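Local coordinates for putative aldehyde dehydrogenase (Burkholderia cenocepacia, PDB 4YWE), which is a putative aldehyde dehydrogenase that probably oxidises aldehyde groups with NAD or NADP as electron acceptor, and that binds calcium and magnesium ions, at residues Asp87-Leu92 against Asp110-Ala115; Asn315-Gly320 against Gln371-Leu376; Val319-Ala324 against Asp363-Gly368. All blocks are in the same frame, centred on the assembly; numbering follows the deposited sequence.

Interaction 1: residues Asp87-Leu92 against Asp110-Ala115; sequences DSIEEL and DAAALA
Ile89 and Ala111 face each other where two successive helices come together, their CA atoms 5.5 Å apart, and the pair illustrates how a methyl group can serve as the centre of a close helix contact. The branch of Ile89 straddles that methyl. With CG1 beside the backbone N and CG2 anti to it (chi1 -76°), both branch atoms lie 4.2 Å from Ala111 CB, while the carbonyl O of Ile89 approaches the same methyl at 4.1 Å. The rest of the isoleucine runs on past it: the extended second torsion (chi2 -177°) carries CD1 over the next alanine, where it rests 4.2 Å from Ala112 CA at the more exposed border of the contact.

One helical turn further, Leu92 points its CB at Ala111 from another side, at 4.3 Å, so the alanine methyl is shared by two residues three apart in sequence. The leucine reaches beyond with CD1, which meets Leu114 CD2 at 4.3 Å, methyl to methyl.

The two helices, 89-100 and 104-124, follow one another through a short connection and run in broadly opposite directions, a helical hairpin in the N-terminal part of the aldehyde dehydrogenase fold. Ser88 holds the N-cap position of the first but makes no capping bond; its OG turns back to Arg84 O in the preceding helix. None of the four apolar approaches is short, an easy fit of methyls and not a strained one. The inner end is closed by Val85, Met161 and Val193 from three further helices, with Leu92 and Leu114 each touching all three. Outside the apolar contact, Glu90 forms a salt bridge with Arg108, in the same helix as Ala111.

Interaction 2: residues Asn315-Gly320 against Gln371-Leu376; sequences NGLRVG and QAPALL
This is an apolar contact in which Leu317 and Val319 of the edge strand region meet Pro373 just before strand 374-376, in the mixed sheet that forms the catalytic-domain core of aldehyde dehydrogenases. Strand 354-360 separates the two strands in the order of that sheet, but the residues next to them come together directly. Pro373 is held along the rim of its ring. Leu317 CD1 sits 3.7 Å from Pro373 CB and almost as near CG, the two side chains crossing obliquely. Val319 comes to the other end of the ring, its CG2 only 3.5 Å from Pro373 CD, and slides past it in the opposite direction. That methyl stands anti to the carbonyl carbon of its own residue, and the same placement brings it 3.9 Å from Ala372 CA.

Gln371 CB points away from 315-320, and its NE2 donates to Ala372 O at 2.8 Å, nearly straight (171°), in the carbonyl plane on a lone pair. Phe314 and Pro393 also touch Pro373, while Val319 leans on Val360 of the intervening strand.

Backbone groups of Leu317 and Val319 bond to Gln359. Further backbone bonds of 315-320 go to Val361 and Cys328, so the contact with Pro373 rests on apolar packing, on burial and shape.

Interaction 3: residues Val319-Ala324 against Asp363-Gly368; sequences VGPSRA and DAPESG
The end of strand 318-319 and the loop after it approach loop 363-368 most closely at Gly320 and Ala364, whose CA atoms are 5.3 Å apart. Here the meeting is made by a methyl and two proline rings. Ala364 points its CB at the opposite chain, where it lies 3.9 Å from Pro321 CD. The same methyl approaches Gly320 CA at 4.2 Å; with no side chain on the glycine, it comes directly against main chain. Next to it the rings of Pro321 and Pro365 meet at an oblique angle: the CD corner of Pro365, edge-on, comes over the face of the Pro321 ring, 3.6 Å from Pro321 CG.

Pro365 also opens a type I beta turn that ends at Gly368, closed by a hydrogen bond from Gly368 N to Pro365 O of 3.2 Å. The ring that touches Pro321 thus belongs to the first residue of a turn, and its neighbour Ala364 precedes it in a more extended conformation. On the other side, Pro321 leads into residues 322-324, which have helical backbone angles without regular helical bonds.

Tyr370 lies against both prolines and Val319. Ser367 OG bonds to Asp36 O, and Ser322 is bound through N to Ser35 OG and through OG to Lys102 O, just beyond helix 89-100. The contact thus joins the loop that leads from strand 318-319 to helix 334-349 with the loop between strands 354-360 and 374-376.

How the interactions relate
From the N terminus, interaction 1 comes first and closes a short, mostly helical loop, folding helix 104-124 back on helix 89-100. Interactions 2 and 3 follow in series with it and set out from one stretch, sharing Val319 and Gly320. Interaction 3 brings back the loop after strand 354-360; interaction 2 closes slightly later, at the approach to strand 374-376, so the smaller closure is nested within the larger. Both lie at the edge strand 318-319 and join it to the chain leading into strand 374-376. Interactions 1 and 3 do not touch, their nearest atoms about 9 Å apart, but Lys102 relates them, pairing with Asp110 through its side chain and with Ser322 through its carbonyl.

Interaction 1: residues Asp87-Leu92 against Asp110-Ala115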
loop_
_atom_site.group_PDB
_atom_site.type_symbol
_atom_site.label_atom_id
_atom_site.label_comp_id
_atom_site.label_asym_id
_atom_site.label_seq_id
_atom_site.Cartn_x
_atom_site.Cartn_y
_atom_site.Cartn_z
ATOM N N ASP A 87 9.042 32.016 -5.623
ATOM C CA ASP A 87 9.361 33.437 -5.568
ATOM C C ASP A 87 10.383 33.827 -6.631
ATOM O O ASP A 87 10.445 34.982 -7.042
ATOM C CB ASP A 87 9.882 33.818 -4.181
ATOM C CG ASP A 87 8.792 34.354 -3.274
ATOM O OD1 ASP A 87 7.863 35.014 -3.786
ATOM O OD2 ASP A 87 8.866 34.119 -2.050
ATOM N N SER A 88 11.179 32.861 -7.077
ATOM C CA SER A 88 12.245 33.134 -8.036
ATOM C C SER A 88 11.901 32.643 -9.439
ATOM O O SER A 88 12.796 32.375 -10.241
ATOM C CB SER A 88 13.555 32.491 -7.573
ATOM O OG SER A 88 13.931 32.953 -6.288
ATOM N N ILE A 89 10.609 32.530 -9.733
ATOM C CA ILE A 89 10.154 32.030 -11.027
ATOM C C ILE A 89 10.632 32.917 -12.176
ATOM O O ILE A 89 11.188 32.419 -13.154
ATOM C CB ILE A 89 8.621 31.886 -11.058
ATOM C CG1 ILE A 89 8.191 30.641 -10.280
ATOM C CG2 ILE A 89 8.117 31.791 -12.489
ATOM C CD1 ILE A 89 6.700 30.380 -10.317
ATOM N N GLU A 90 10.417 34.224 -12.053
ATOM C CA GLU A 90 10.800 35.164 -13.104
ATOM C C GLU A 90 12.305 35.131 -13.359
ATOM O O GLU A 90 12.750 35.153 -14.506
ATOM C CB GLU A 90 10.359 36.583 -12.740
ATOM C CG GLU A 90 8.851 36.765 -12.678
ATOM C CD GLU A 90 8.170 36.429 -13.991
ATOM O OE1 GLU A 90 7.140 35.721 -13.961
ATOM O OE2 GLU A 90 8.660 36.874 -15.049
ATOM N N GLU A 91 13.078 35.073 -12.280
ATOM C CA GLU A 91 14.534 35.022 -12.365
ATOM C C GLU A 91 15.017 33.729 -13.020
ATOM O O GLU A 91 15.874 33.754 -13.904
ATOM C CB GLU A 91 15.145 35.164 -10.968
ATOM C CG GLU A 91 16.643 34.933 -10.899
ATOM C CD GLU A 91 17.175 35.032 -9.481
ATOM O OE1 GLU A 91 16.391 35.386 -8.576
ATOM O OE2 GLU A 91 18.375 34.755 -9.271
ATOM N N LEU A 92 14.463 32.603 -12.586
ATOM C CA LEU A 92 14.855 31.303 -13.120
ATOM C C LEU A 92 14.399 31.128 -14.565
ATOM O O LEU A 92 15.089 30.497 -15.366
ATOM C CB LEU A 92 14.293 30.174 -12.253
ATOM C CG LEU A 92 14.904 30.027 -10.858
ATOM C CD1 LEU A 92 14.135 29.002 -10.040
ATOM C CD2 LEU A 92 16.373 29.645 -10.954
ATOM N N ASP A 110 8.282 25.760 -16.644
ATOM C CA ASP A 110 9.303 24.849 -16.137
ATOM C C ASP A 110 9.652 25.161 -14.685
ATOM O O ASP A 110 9.793 24.256 -13.863
ATOM C CB ASP A 110 10.563 24.917 -17.002
ATOM C CG ASP A 110 10.423 24.143 -18.297
ATOM O OD1 ASP A 110 9.308 23.664 -18.591
ATOM O OD2 ASP A 110 11.431 24.019 -19.024
ATOM N N ALA A 111 9.790 26.448 -14.381
ATOM C CA ALA A 111 10.112 26.887 -13.029
ATOM C C ALA A 111 8.969 26.575 -12.070
ATOM O O ALA A 111 9.197 26.199 -10.922
ATOM C CB ALA A 111 10.427 28.375 -13.016
ATOM N N ALA A 112 7.739 26.737 -12.549
ATOM C CA ALA A 112 6.561 26.429 -11.749
ATOM C C ALA A 112 6.489 24.931 -11.477
ATOM O O ALA A 112 6.098 24.506 -10.390
ATOM C CB ALA A 112 5.297 26.909 -12.449
ATOM N N ALA A 113 6.869 24.140 -12.475
ATOM C CA ALA A 113 6.914 22.691 -12.332
ATOM C C ALA A 113 7.994 22.293 -11.333
ATOM O O ALA A 113 7.805 21.377 -10.532
ATOM C CB ALA A 113 7.162 22.030 -13.677
ATOM N N LEU A 114 9.126 22.989 -11.394
ATOM C CA LEU A 114 10.228 22.765 -10.466
ATOM C C LEU A 114 9.775 22.967 -9.023
ATOM O O LEU A 114 10.112 22.179 -8.140
ATOM C CB LEU A 114 11.395 23.702 -10.783
ATOM C CG LEU A 114 12.571 23.666 -9.807
ATOM C CD1 LEU A 114 13.176 22.276 -9.754
ATOM C CD2 LEU A 114 13.621 24.692 -10.195
ATOM N N ALA A 115 9.006 24.027 -8.797
ATOM C CA ALA A 115 8.475 24.318 -7.473
ATOM C C ALA A 115 7.451 23.267 -7.054
ATOM O O ALA A 115 7.331 22.938 -5.873
ATOM C CB ALA A 115 7.852 25.705 -7.446
#

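Interaction 2: residues Asn315-Gly320 against Gln371-Leu376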
loop_
_atom_site.group_PDB
_atom_site.type_symbol
_atom_site.label_atom_id
_atom_site.label_comp_id
_atom_site.label_asym_id
_atom_site.label_seq_id
_atom_site.Cartn_x
_atom_site.Cartn_y
_atom_site.Cartn_z
ATOM N N ASN A 315 1.051 26.061 -40.494
ATOM C CA ASN A 315 1.376 27.240 -41.295
ATOM C C ASN A 315 1.367 28.514 -40.453
ATOM O O ASN A 315 2.032 29.494 -40.790
ATOM C CB ASN A 315 0.397 27.388 -42.463
ATOM C CG ASN A 315 0.650 26.383 -43.570
ATOM O OD1 ASN A 315 1.791 26.001 -43.829
ATOM N ND2 ASN A 315 -0.418 25.954 -44.234
ATOM N N GLY A 316 0.614 28.494 -39.358
ATOM C CA GLY A 316 0.465 29.663 -38.512
ATOM C C GLY A 316 1.454 29.736 -37.367
ATOM O O GLY A 316 1.414 30.663 -36.558
ATOM N N LEU A 317 2.347 28.756 -37.301
ATOM C CA LEU A 317 3.353 28.713 -36.248
ATOM C C LEU A 317 4.516 29.645 -36.569
ATOM O O LEU A 317 5.034 29.643 -37.685
ATOM C CB LEU A 317 3.855 27.283 -36.050
ATOM C CG LEU A 317 2.806 26.286 -35.556
ATOM C CD1 LEU A 317 3.359 24.870 -35.571
ATOM C CD2 LEU A 317 2.328 26.662 -34.162
ATOM N N ARG A 318 4.921 30.442 -35.586
ATOM C CA ARG A 318 6.010 31.392 -35.775
ATOM C C ARG A 318 7.195 31.061 -34.871
ATOM O O ARG A 318 7.025 30.766 -33.687
ATOM C CB ARG A 318 5.526 32.818 -35.510
ATOM N N VAL A 319 8.394 31.113 -35.443
ATOM C CA VAL A 319 9.615 30.820 -34.703
ATOM C C VAL A 319 10.488 32.063 -34.614
ATOM O O VAL A 319 10.776 32.705 -35.623
ATOM C CB VAL A 319 10.394 29.663 -35.348
ATOM C CG1 VAL A 319 11.637 29.339 -34.533
ATOM C CG2 VAL A 319 9.508 28.443 -35.475
ATOM N N GLY A 320 10.910 32.399 -33.401
ATOM C CA GLY A 320 11.764 33.551 -33.189
ATOM C C GLY A 320 12.607 33.417 -31.938
ATOM O O GLY A 320 12.643 32.349 -31.326
ATOM N N GLN A 371 14.588 26.451 -36.412
ATOM C CA GLN A 371 13.987 25.411 -37.234
ATOM C C GLN A 371 12.470 25.446 -37.093
ATOM O O GLN A 371 11.932 25.205 -36.010
ATOM C CB GLN A 371 14.526 24.033 -36.844
ATOM C CG GLN A 371 13.786 22.873 -37.490
ATOM C CD GLN A 371 13.917 22.864 -39.000
ATOM O OE1 GLN A 371 15.005 22.666 -39.539
ATOM N NE2 GLN A 371 12.806 23.083 -39.691
ATOM N N ALA A 372 11.786 25.755 -38.187
ATOM C CA ALA A 372 10.332 25.824 -38.185
ATOM C C ALA A 372 9.726 24.435 -38.025
ATOM O O ALA A 372 10.246 23.465 -38.574
ATOM C CB ALA A 372 9.832 26.478 -39.462
ATOM N N PRO A 373 8.629 24.337 -37.257
ATOM C CA PRO A 373 7.914 23.066 -37.104
ATOM C C PRO A 373 7.440 22.526 -38.445
ATOM O O PRO A 373 6.961 23.296 -39.273
ATOM C CB PRO A 373 6.729 23.435 -36.208
ATOM C CG PRO A 373 7.190 24.636 -35.455
ATOM C CD PRO A 373 8.036 25.400 -36.431
ATOM N N ALA A 374 7.583 21.222 -38.656
ATOM C CA ALA A 374 7.266 20.628 -39.948
ATOM C C ALA A 374 6.245 19.506 -39.818
ATOM O O ALA A 374 6.349 18.654 -38.936
ATOM C CB ALA A 374 8.533 20.112 -40.613
ATOM N N LEU A 375 5.257 19.517 -40.707
ATOM C CA LEU A 375 4.251 18.464 -40.754
ATOM C C LEU A 375 4.396 17.644 -42.028
ATOM O O LEU A 375 4.180 18.151 -43.129
ATOM C CB LEU A 375 2.844 19.056 -40.674
ATOM C CG LEU A 375 1.705 18.062 -40.916
ATOM C CD1 LEU A 375 1.621 17.041 -39.788
ATOM C CD2 LEU A 375 0.387 18.792 -41.088
ATOM N N LEU A 376 4.762 16.376 -41.876
ATOM C CA LEU A 376 4.899 15.483 -43.021
ATOM C C LEU A 376 3.811 14.416 -43.003
ATOM O O LEU A 376 3.395 13.955 -41.940
ATOM C CB LEU A 376 6.285 14.833 -43.042
ATOM C CG LEU A 376 7.453 15.753 -43.415
ATOM C CD1 LEU A 376 7.959 16.536 -42.208
ATOM C CD2 LEU A 376 8.579 14.965 -44.060
#

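Interaction 3: residues Val319-Ala324 against Asp363-Gly368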
loop_
_atom_site.group_PDB
_atom_site.type_symbol
_atom_site.label_atom_id
_atom_site.label_comp_id
_atom_site.label_asym_id
_atom_site.label_seq_id
_atom_site.Cartn_x
_atom_site.Cartn_y
_atom_site.Cartn_z
ATOM N N VAL A 319 8.394 31.113 -35.443
ATOM C CA VAL A 319 9.615 30.820 -34.703
ATOM C C VAL A 319 10.488 32.063 -34.614
ATOM O O VAL A 319 10.776 32.705 -35.623
ATOM C CB VAL A 319 10.394 29.663 -35.348
ATOM C CG1 VAL A 319 11.637 29.339 -34.533
ATOM C CG2 VAL A 319 9.508 28.443 -35.475
ATOM N N GLY A 320 10.910 32.399 -33.401
ATOM C CA GLY A 320 11.764 33.551 -33.189
ATOM C C GLY A 320 12.607 33.417 -31.938
ATOM O O GLY A 320 12.643 32.349 -31.326
ATOM N N PRO A 321 13.299 34.500 -31.557
ATOM C CA PRO A 321 14.105 34.532 -30.333
ATOM C C PRO A 321 13.291 34.167 -29.097
ATOM O O PRO A 321 12.070 34.324 -29.093
ATOM C CB PRO A 321 14.579 35.986 -30.263
ATOM C CG PRO A 321 14.565 36.452 -31.675
ATOM C CD PRO A 321 13.396 35.761 -32.314
ATOM N N SER A 322 13.969 33.678 -28.064
ATOM C CA SER A 322 13.307 33.292 -26.823
ATOM C C SER A 322 12.596 34.476 -26.167
ATOM O O SER A 322 11.522 34.319 -25.587
ATOM C CB SER A 322 14.319 32.686 -25.852
ATOM O OG SER A 322 13.813 32.687 -24.530
ATOM N N ARG A 323 13.197 35.658 -26.267
ATOM C CA ARG A 323 12.613 36.860 -25.678
ATOM C C ARG A 323 11.341 37.278 -26.411
ATOM O O ARG A 323 10.476 37.943 -25.839
ATOM C CB ARG A 323 13.621 38.012 -25.685
ATOM C CG ARG A 323 14.813 37.812 -24.759
ATOM C CD ARG A 323 14.369 37.514 -23.334
ATOM N NE ARG A 323 13.460 38.530 -22.811
ATOM C CZ ARG A 323 13.839 39.558 -22.060
ATOM N NH1 ARG A 323 15.116 39.713 -21.738
ATOM N NH2 ARG A 323 12.939 40.431 -21.627
ATOM N N ALA A 324 11.229 36.886 -27.676
ATOM C CA ALA A 324 10.050 37.204 -28.473
ATOM C C ALA A 324 8.836 36.424 -27.979
ATOM O O ALA A 324 7.695 36.829 -28.204
ATOM C CB ALA A 324 10.306 36.915 -29.945
ATOM N N ASP A 363 13.116 39.133 -38.323
ATOM C CA ASP A 363 14.130 39.768 -37.485
ATOM C C ASP A 363 14.868 38.773 -36.592
ATOM O O ASP A 363 15.761 39.157 -35.836
ATOM C CB ASP A 363 13.495 40.864 -36.625
ATOM C CG ASP A 363 12.448 40.327 -35.672
ATOM O OD1 ASP A 363 11.658 39.453 -36.087
ATOM O OD2 ASP A 363 12.416 40.778 -34.507
ATOM N N ALA A 364 14.499 37.499 -36.678
ATOM C CA ALA A 364 15.185 36.460 -35.918
ATOM C C ALA A 364 16.615 36.301 -36.423
ATOM O O ALA A 364 16.836 36.143 -37.623
ATOM C CB ALA A 364 14.439 35.143 -36.011
ATOM N N PRO A 365 17.590 36.348 -35.499
ATOM C CA PRO A 365 19.027 36.297 -35.794
ATOM C C PRO A 365 19.423 35.160 -36.734
ATOM O O PRO A 365 19.024 34.014 -36.526
ATOM C CB PRO A 365 19.655 36.098 -34.413
ATOM C CG PRO A 365 18.695 36.742 -33.483
ATOM C CD PRO A 365 17.334 36.460 -34.051
ATOM N N GLU A 366 20.201 35.489 -37.759
ATOM C CA GLU A 366 20.649 34.505 -38.738
ATOM C C GLU A 366 21.619 33.509 -38.110
ATOM O O GLU A 366 21.652 32.338 -38.488
ATOM C CB GLU A 366 21.307 35.199 -39.932
ATOM N N SER A 367 22.401 33.982 -37.146
ATOM C CA SER A 367 23.386 33.144 -36.472
ATOM C C SER A 367 22.723 32.184 -35.487
ATOM O O SER A 367 23.363 31.264 -34.976
ATOM C CB SER A 367 24.417 34.012 -35.749
ATOM O OG SER A 367 23.783 34.968 -34.916
ATOM N N GLY A 368 21.439 32.404 -35.221
ATOM C CA GLY A 368 20.682 31.525 -34.351
ATOM C C GLY A 368 20.398 30.187 -35.006
ATOM O O GLY A 368 20.539 30.041 -36.220
#